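A-type flavoprotein (Giardia intestinalis, PDB 2Q9U) probably reduces dioxygen at a non-heme diiron centre using electrons relayed through FMN, scavenging oxygen for the parasite. Local coordinates at residues A62-L66 and H97-F101; L330-R334 and E363-C368. One frame throughout, in Å; residues are numbered along the deposited sequence.

Interaction 1 (A62-L66 and H97-F101)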
ATOM      1  N   ALA A  62     -10.476  21.825 -13.089  1.00 12.25           N
ATOM      2  CA  ALA A  62     -11.265  22.941 -13.596  1.00 12.47           C
ATOM      3  C   ALA A  62     -10.751  23.527 -14.902  1.00 12.13           C
ATOM      4  O   ALA A  62     -11.543  23.746 -15.811  1.00 11.01           O
ATOM      5  CB  ALA A  62     -11.395  24.056 -12.537  1.00 11.54           C
ATOM      6  N   GLU A  63      -9.433  23.767 -14.993  1.00 12.73           N
ATOM      7  CA  GLU A  63      -8.850  24.447 -16.170  1.00 14.46           C
ATOM      8  C   GLU A  63      -8.871  23.560 -17.392  1.00 13.52           C
ATOM      9  O   GLU A  63      -9.053  24.026 -18.510  1.00 11.46           O
ATOM     10  CB  GLU A  63      -7.407  24.911 -15.909  1.00 15.49           C
ATOM     11  CG  GLU A  63      -7.280  26.025 -14.828  1.00 19.50           C
ATOM     12  CD  GLU A  63      -7.957  27.372 -15.194  1.00 26.41           C
ATOM     13  OE1 GLU A  63      -8.224  27.660 -16.394  1.00 28.17           O
ATOM     14  OE2 GLU A  63      -8.219  28.169 -14.255  1.00 29.52           O
ATOM     15  N   GLU A  64      -8.689  22.265 -17.169  1.00 13.05           N
ATOM     16  CA  GLU A  64      -8.852  21.305 -18.272  1.00 12.46           C
ATOM     17  C   GLU A  64     -10.272  21.289 -18.852  1.00 12.38           C
ATOM     18  O   GLU A  64     -10.464  21.340 -20.085  1.00 11.64           O
ATOM     19  CB  GLU A  64      -8.419  19.912 -17.815  1.00 12.96           C
ATOM     20  CG  GLU A  64      -8.429  18.874 -18.959  1.00 13.56           C
ATOM     21  CD  GLU A  64      -8.019  17.456 -18.528  1.00 13.36           C
ATOM     22  OE1 GLU A  64      -7.609  17.210 -17.363  1.00 13.30           O
ATOM     23  OE2 GLU A  64      -8.142  16.565 -19.388  1.00 15.65           O
ATOM     24  N   TRP A  65     -11.262  21.210 -17.969  1.00 12.64           N
ATOM     25  CA  TRP A  65     -12.679  21.268 -18.309  1.00 12.75           C
ATOM     26  C   TRP A  65     -13.007  22.575 -19.055  1.00 13.23           C
ATOM     27  O   TRP A  65     -13.678  22.576 -20.108  1.00 12.59           O
ATOM     28  CB  TRP A  65     -13.468  21.177 -17.004  1.00 12.35           C
ATOM     29  CG  TRP A  65     -14.974  21.362 -17.092  1.00 12.88           C
ATOM     30  CD1 TRP A  65     -15.869  20.591 -17.799  1.00 10.79           C
ATOM     31  CD2 TRP A  65     -15.762  22.352 -16.397  1.00 11.57           C
ATOM     32  NE1 TRP A  65     -17.147  21.060 -17.594  1.00 11.91           N
ATOM     33  CE2 TRP A  65     -17.111  22.132 -16.745  1.00 11.03           C
ATOM     34  CE3 TRP A  65     -15.445  23.427 -15.546  1.00 11.51           C
ATOM     35  CZ2 TRP A  65     -18.169  22.949 -16.267  1.00 12.87           C
ATOM     36  CZ3 TRP A  65     -16.494  24.232 -15.063  1.00 12.16           C
ATOM     37  CH2 TRP A  65     -17.833  23.982 -15.424  1.00 11.91           C
ATOM     38  N   LEU A  66     -12.524  23.693 -18.527  1.00 13.05           N
ATOM     39  CA  LEU A  66     -12.806  24.987 -19.174  1.00 12.65           C
ATOM     40  C   LEU A  66     -12.149  25.031 -20.563  1.00 12.82           C
ATOM     41  O   LEU A  66     -12.742  25.580 -21.507  1.00 12.39           O
ATOM     42  CB  LEU A  66     -12.307  26.133 -18.285  1.00 12.88           C
ATOM     43  CG  LEU A  66     -13.120  26.307 -16.987  1.00 12.95           C
ATOM     44  CD1 LEU A  66     -12.440  27.293 -16.010  1.00 15.86           C
ATOM     45  CD2 LEU A  66     -14.575  26.735 -17.287  1.00 13.50           C
ATOM     46  N   HIS A  97     -14.847  29.062 -10.073  1.00 17.85           N
ATOM     47  CA  HIS A  97     -14.865  29.254 -11.534  1.00 17.44           C
ATOM     48  C   HIS A  97     -16.190  29.594 -12.203  1.00 17.28           C
ATOM     49  O   HIS A  97     -16.294  29.782 -13.372  1.00 18.13           O
ATOM     50  CB  HIS A  97     -14.269  28.067 -12.267  1.00 16.53           C
ATOM     51  CG  HIS A  97     -12.849  27.780 -11.913  1.00 15.83           C
ATOM     52  ND1 HIS A  97     -12.490  26.893 -10.933  1.00 17.02           N
ATOM     53  CD2 HIS A  97     -11.704  28.254 -12.417  1.00 14.83           C
ATOM     54  CE1 HIS A  97     -11.187  26.828 -10.855  1.00 14.11           C
ATOM     55  NE2 HIS A  97     -10.687  27.654 -11.739  1.00 17.52           N
ATOM     56  N   TYR A  98     -17.220  29.635 -11.451  1.00 17.21           N
ATOM     57  CA  TYR A  98     -18.538  29.715 -12.068  1.00 17.28           C
ATOM     58  C   TYR A  98     -18.729  31.059 -12.763  1.00 17.91           C
ATOM     59  O   TYR A  98     -19.444  31.159 -13.760  1.00 17.03           O
ATOM     60  CB  TYR A  98     -19.631  29.510 -11.018  1.00 17.28           C
ATOM     61  CG  TYR A  98     -19.902  30.733 -10.172  1.00 18.72           C
ATOM     62  CD1 TYR A  98     -19.185  30.970  -9.007  1.00 18.20           C
ATOM     63  CD2 TYR A  98     -20.875  31.653 -10.540  1.00 20.39           C
ATOM     64  CE1 TYR A  98     -19.430  32.087  -8.231  1.00 20.16           C
ATOM     65  CE2 TYR A  98     -21.127  32.772  -9.772  1.00 20.09           C
ATOM     66  CZ  TYR A  98     -20.402  32.984  -8.618  1.00 20.64           C
ATOM     67  OH  TYR A  98     -20.651  34.099  -7.852  1.00 23.23           O
ATOM     68  N   HIS A  99     -18.083  32.089 -12.228  1.00 18.21           N
ATOM     69  CA  HIS A  99     -18.117  33.434 -12.839  1.00 20.25           C
ATOM     70  C   HIS A  99     -17.581  33.479 -14.262  1.00 19.46           C
ATOM     71  O   HIS A  99     -17.837  34.443 -14.986  1.00 19.18           O
ATOM     72  CB  HIS A  99     -17.298  34.433 -12.025  1.00 20.74           C
ATOM     73  CG  HIS A  99     -18.063  35.088 -10.928  1.00 25.08           C
ATOM     74  ND1 HIS A  99     -19.279  35.707 -11.134  1.00 27.90           N
ATOM     75  CD2 HIS A  99     -17.785  35.224  -9.610  1.00 27.40           C
ATOM     76  CE1 HIS A  99     -19.711  36.201  -9.986  1.00 30.39           C
ATOM     77  NE2 HIS A  99     -18.828  35.913  -9.046  1.00 29.24           N
ATOM     78  N   LYS A 100     -16.829  32.455 -14.662  1.00 18.39           N
ATOM     79  CA  LYS A 100     -16.233  32.455 -15.993  1.00 17.86           C
ATOM     80  C   LYS A 100     -17.275  32.319 -17.084  1.00 17.41           C
ATOM     81  O   LYS A 100     -17.031  32.710 -18.234  1.00 16.21           O
ATOM     82  CB  LYS A 100     -15.124  31.405 -16.120  1.00 19.07           C
ATOM     83  CG  LYS A 100     -13.974  31.691 -15.129  1.00 20.52           C
ATOM     84  CD  LYS A 100     -12.809  30.775 -15.319  1.00 26.06           C
ATOM     85  CE  LYS A 100     -11.667  31.096 -14.325  1.00 26.86           C
ATOM     86  NZ  LYS A 100     -10.519  30.149 -14.541  1.00 29.70           N
ATOM     87  N   PHE A 101     -18.433  31.766 -16.729  1.00 15.77           N
ATOM     88  CA  PHE A 101     -19.551  31.705 -17.637  1.00 15.67           C
ATOM     89  C   PHE A 101     -20.350  33.001 -17.486  1.00 16.41           C
ATOM     90  O   PHE A 101     -21.395  33.035 -16.826  1.00 15.46           O
ATOM     91  CB  PHE A 101     -20.403  30.461 -17.344  1.00 15.79           C
ATOM     92  CG  PHE A 101     -19.629  29.172 -17.434  1.00 14.71           C
ATOM     93  CD1 PHE A 101     -19.400  28.566 -18.680  1.00 15.50           C
ATOM     94  CD2 PHE A 101     -19.117  28.575 -16.284  1.00 16.45           C
ATOM     95  CE1 PHE A 101     -18.682  27.363 -18.765  1.00 15.30           C
ATOM     96  CE2 PHE A 101     -18.394  27.374 -16.352  1.00 19.11           C
ATOM     97  CZ  PHE A 101     -18.183  26.764 -17.598  1.00 17.01           C
TER
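K100 runs fully extended beyond CG, with CG anti to the carbonyl carbon (chi1 -61°), while E63 bends at chi2 (-64°); together these torsions carry NZ to OE2, where the two charges form a salt bridge of 3.0 Å between K100 NZ and E63 OE2. The pair crosses at about a right angle on the outer side of the contact. Beneath it L66 uses both branches: its CD1 lies 3.6 Å from K100 CD, so the lysine's apolar shaft is packed as well as its charged end, and CD2 turns to F101. The contact lies in the metallo-beta-lactamase-like domain, in successive connections between its parallel strands: helix 62-72 between strands 52-54 and 80-82, and the 3-10 turn after helix 94-97 on the way to strand 105-108. A62 presents its methyl over one face of the H97 imidazole, a CH-pi contact with CB 3.6 Å from the ring centroid. The ring's ND1 is hydrogen-bonded to the carbonyl of S93, which helps fix its rotation. Deeper in, W65 CH2 reaches the edge of the F101 ring, 3.5 Å from CZ; the rings meet obliquely, neither stacked nor T-shaped, their planes at 61°. W65 NE1 is satisfied by S43 OG, on a strand of that same sheet.

Interaction 2 (L330-R334 and E363-C368)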
ATOM      1  N   LEU A 330     -18.525  -5.677   7.571  1.00 11.36           N
ATOM      2  CA  LEU A 330     -19.927  -5.779   7.960  1.00 11.95           C
ATOM      3  C   LEU A 330     -20.660  -4.442   8.020  1.00 11.73           C
ATOM      4  O   LEU A 330     -21.790  -4.352   7.538  1.00 11.94           O
ATOM      5  CB  LEU A 330     -20.081  -6.560   9.273  1.00 11.87           C
ATOM      6  CG  LEU A 330     -19.872  -8.077   9.162  1.00 12.95           C
ATOM      7  CD1 LEU A 330     -19.668  -8.639  10.567  1.00 15.39           C
ATOM      8  CD2 LEU A 330     -21.084  -8.780   8.519  1.00 13.38           C
ATOM      9  N   ASN A 331     -20.036  -3.412   8.604  1.00 12.10           N
ATOM     10  CA  ASN A 331     -20.575  -2.037   8.561  1.00 12.75           C
ATOM     11  C   ASN A 331     -20.937  -1.637   7.122  1.00 12.11           C
ATOM     12  O   ASN A 331     -22.046  -1.134   6.840  1.00 11.41           O
ATOM     13  CB  ASN A 331     -19.558  -1.046   9.165  1.00 12.55           C
ATOM     14  CG  ASN A 331     -19.880   0.438   8.832  1.00 14.17           C
ATOM     15  OD1 ASN A 331     -19.790   0.858   7.676  1.00 15.58           O
ATOM     16  ND2 ASN A 331     -20.202   1.226   9.848  1.00 14.17           N
ATOM     17  N   TYR A 332     -19.995  -1.874   6.211  1.00 11.56           N
ATOM     18  CA  TYR A 332     -20.142  -1.421   4.838  1.00 10.95           C
ATOM     19  C   TYR A 332     -21.302  -2.161   4.175  1.00 11.76           C
ATOM     20  O   TYR A 332     -22.182  -1.532   3.556  1.00 11.54           O
ATOM     21  CB  TYR A 332     -18.849  -1.674   4.049  1.00 10.39           C
ATOM     22  CG  TYR A 332     -18.785  -0.898   2.764  1.00  9.83           C
ATOM     23  CD1 TYR A 332     -19.044   0.484   2.737  1.00  9.41           C
ATOM     24  CD2 TYR A 332     -18.468  -1.522   1.578  1.00  8.77           C
ATOM     25  CE1 TYR A 332     -18.959   1.204   1.516  1.00 11.00           C
ATOM     26  CE2 TYR A 332     -18.357  -0.813   0.382  1.00 11.06           C
ATOM     27  CZ  TYR A 332     -18.601   0.550   0.358  1.00 11.03           C
ATOM     28  OH  TYR A 332     -18.504   1.259  -0.851  1.00 11.27           O
ATOM     29  N   VAL A 333     -21.303  -3.485   4.320  1.00 11.20           N
ATOM     30  CA  VAL A 333     -22.328  -4.340   3.726  1.00 12.91           C
ATOM     31  C   VAL A 333     -23.731  -4.053   4.303  1.00 13.23           C
ATOM     32  O   VAL A 333     -24.737  -4.038   3.553  1.00 13.55           O
ATOM     33  CB  VAL A 333     -21.915  -5.846   3.847  1.00 13.16           C
ATOM     34  CG1 VAL A 333     -23.102  -6.752   3.660  1.00 15.37           C
ATOM     35  CG2 VAL A 333     -20.824  -6.173   2.824  1.00 14.91           C
ATOM     36  N   ARG A 334     -23.791  -3.821   5.618  1.00 13.32           N
ATOM     37  CA  ARG A 334     -25.030  -3.436   6.308  1.00 13.92           C
ATOM     38  C   ARG A 334     -25.594  -2.142   5.711  1.00 13.04           C
ATOM     39  O   ARG A 334     -26.765  -2.098   5.351  1.00 13.50           O
ATOM     40  CB  ARG A 334     -24.796  -3.262   7.825  1.00 13.29           C
ATOM     41  CG  ARG A 334     -26.020  -2.743   8.636  1.00 14.95           C
ATOM     42  CD  ARG A 334     -25.693  -2.570  10.142  1.00 16.98           C
ATOM     43  NE  ARG A 334     -24.961  -1.309  10.411  1.00 26.29           N
ATOM     44  CZ  ARG A 334     -23.732  -1.200  10.916  1.00 27.67           C
ATOM     45  NH1 ARG A 334     -23.016  -2.282  11.242  1.00 31.59           N
ATOM     46  NH2 ARG A 334     -23.212   0.009  11.109  1.00 25.69           N
ATOM     47  N   GLU A 363     -24.534  -9.423  14.143  1.00 14.02           N
ATOM     48  CA  GLU A 363     -24.456  -8.373  13.150  1.00 14.50           C
ATOM     49  C   GLU A 363     -25.132  -8.805  11.848  1.00 13.23           C
ATOM     50  O   GLU A 363     -25.872  -8.022  11.243  1.00 13.27           O
ATOM     51  CB  GLU A 363     -22.992  -7.926  12.947  1.00 14.78           C
ATOM     52  CG  GLU A 363     -22.788  -6.906  11.825  1.00 20.28           C
ATOM     53  CD  GLU A 363     -23.491  -5.575  12.012  1.00 26.80           C
ATOM     54  OE1 GLU A 363     -23.821  -5.183  13.151  1.00 30.56           O
ATOM     55  OE2 GLU A 363     -23.683  -4.886  10.977  1.00 31.24           O
ATOM     56  N   LEU A 364     -24.901 -10.040  11.416  1.00 12.45           N
ATOM     57  CA  LEU A 364     -25.565 -10.559  10.196  1.00 12.66           C
ATOM     58  C   LEU A 364     -27.097 -10.571  10.322  1.00 13.47           C
ATOM     59  O   LEU A 364     -27.824 -10.202   9.393  1.00 13.22           O
ATOM     60  CB  LEU A 364     -25.088 -11.973   9.882  1.00 12.45           C
ATOM     61  CG  LEU A 364     -23.658 -12.107   9.374  1.00 11.93           C
ATOM     62  CD1 LEU A 364     -23.336 -13.599   9.367  1.00 12.35           C
ATOM     63  CD2 LEU A 364     -23.549 -11.565   7.952  1.00 11.44           C
ATOM     64  N   ARG A 365     -27.565 -10.998  11.484  1.00 13.41           N
ATOM     65  CA  ARG A 365     -28.993 -11.200  11.727  1.00 14.27           C
ATOM     66  C   ARG A 365     -29.709  -9.876  11.998  1.00 13.95           C
ATOM     67  O   ARG A 365     -30.711  -9.583  11.347  1.00 13.70           O
ATOM     68  CB  ARG A 365     -29.172 -12.187  12.885  1.00 14.54           C
ATOM     69  CG  ARG A 365     -30.628 -12.570  13.220  1.00 15.14           C
ATOM     70  CD  ARG A 365     -30.683 -13.317  14.540  1.00 14.76           C
ATOM     71  NE  ARG A 365     -30.235 -12.456  15.626  1.00 17.04           N
ATOM     72  CZ  ARG A 365     -29.509 -12.829  16.683  1.00 17.64           C
ATOM     73  NH1 ARG A 365     -29.090 -14.076  16.856  1.00 19.12           N
ATOM     74  NH2 ARG A 365     -29.167 -11.909  17.561  1.00 16.80           N
ATOM     75  N   ASP A 366     -29.215  -9.091  12.960  1.00 14.19           N
ATOM     76  CA  ASP A 366     -29.897  -7.871  13.405  1.00 14.90           C
ATOM     77  C   ASP A 366     -29.486  -6.607  12.645  1.00 15.50           C
ATOM     78  O   ASP A 366     -30.298  -5.691  12.459  1.00 15.37           O
ATOM     79  CB  ASP A 366     -29.716  -7.652  14.918  1.00 15.42           C
ATOM     80  CG  ASP A 366     -30.206  -8.840  15.744  1.00 18.43           C
ATOM     81  OD1 ASP A 366     -31.053  -9.625  15.244  1.00 18.14           O
ATOM     82  OD2 ASP A 366     -29.731  -8.991  16.889  1.00 21.09           O
ATOM     83  N   GLY A 367     -28.232  -6.554  12.194  1.00 15.14           N
ATOM     84  CA  GLY A 367     -27.749  -5.391  11.412  1.00 15.12           C
ATOM     85  C   GLY A 367     -28.023  -5.573   9.935  1.00 15.05           C
ATOM     86  O   GLY A 367     -28.753  -4.772   9.338  1.00 14.62           O
ATOM     87  N   CYS A 368     -27.483  -6.640   9.331  1.00 14.58           N
ATOM     88  CA  CYS A 368     -27.652  -6.836   7.878  1.00 14.96           C
ATOM     89  C   CYS A 368     -29.005  -7.415   7.481  1.00 14.91           C
ATOM     90  O   CYS A 368     -29.360  -7.411   6.303  1.00 15.11           O
ATOM     91  CB  CYS A 368     -26.536  -7.712   7.301  1.00 14.78           C
ATOM     92  SG  CYS A 368     -24.897  -7.035   7.570  1.00 18.01           S
TER
HETATM   93  O   HOH W   1     -28.880  -3.351   6.249  1.00 29.09           O
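Two neighbouring helices of the flavodoxin-like domain, an alpha-beta-alpha sandwich around a five-stranded parallel sheet, meet here: 324-336 and the C-terminal part of 356-367. The axes of the two short segments come within 10.7 Å and their directions differ by 33°. The polar link joins R334 to E363. R334 NH1 donates to E363 OE2 at 2.7 Å, nearly straight at 166°. The acceptor lies in the plane of the guanidinium, whereas NH1 stands above the carboxylate plane. The two flat groups are steeply turned against each other, and the bond goes to OE2. The bend of R334 at chi3 (80°) turns its end back to the glutamate, and its NH2 makes a weak hydrogen bond to T321 of a neighbouring subunit.

Alongside this bridge the aliphatic part of E363 slides past L330 in the opposite direction, with E363 CG 3.7 Å from L330 CB. L330 also meets L364, CD2 to CD2 at 3.8 Å. Farther along, the backbones close in: the bare CA of G367 leaves room for R334 CD and the E363 carboxylate. R334 CG lies 3.5 Å from G367 O, and C368 SG packs 3.8 Å from R334 CB. A wider pi-type turn spans 363-367, with C368 N bonding to E363 O. A water donates to R334 O and, weakly, to G367 O.

On the inner side L330 and L364 both rest on F313 of strand 310-314, while V333 turns to helix 298-306, so the pair of helices lies against the sheet with that third helix next in line.

How the interactions relate
The two contacts come in series along the chain, interaction 1 closing before interaction 2 opens, and each belongs to a different domain. Interaction 1 sits in the metallo-beta-lactamase-like part that holds the diiron site, interaction 2 in the flavodoxin-like part that binds FMN. Their centres are 43 Å apart and their nearest atoms about 25 Å, on opposite sides of the chain's centre, and they share no helix, strand or sheet. Both nonetheless illustrate one principle: segments some thirty residues apart in sequence, drawn from successive connections between parallel strands, pack side by side. Each contact is therefore internal to its own domain, and neither joins the two redox modules.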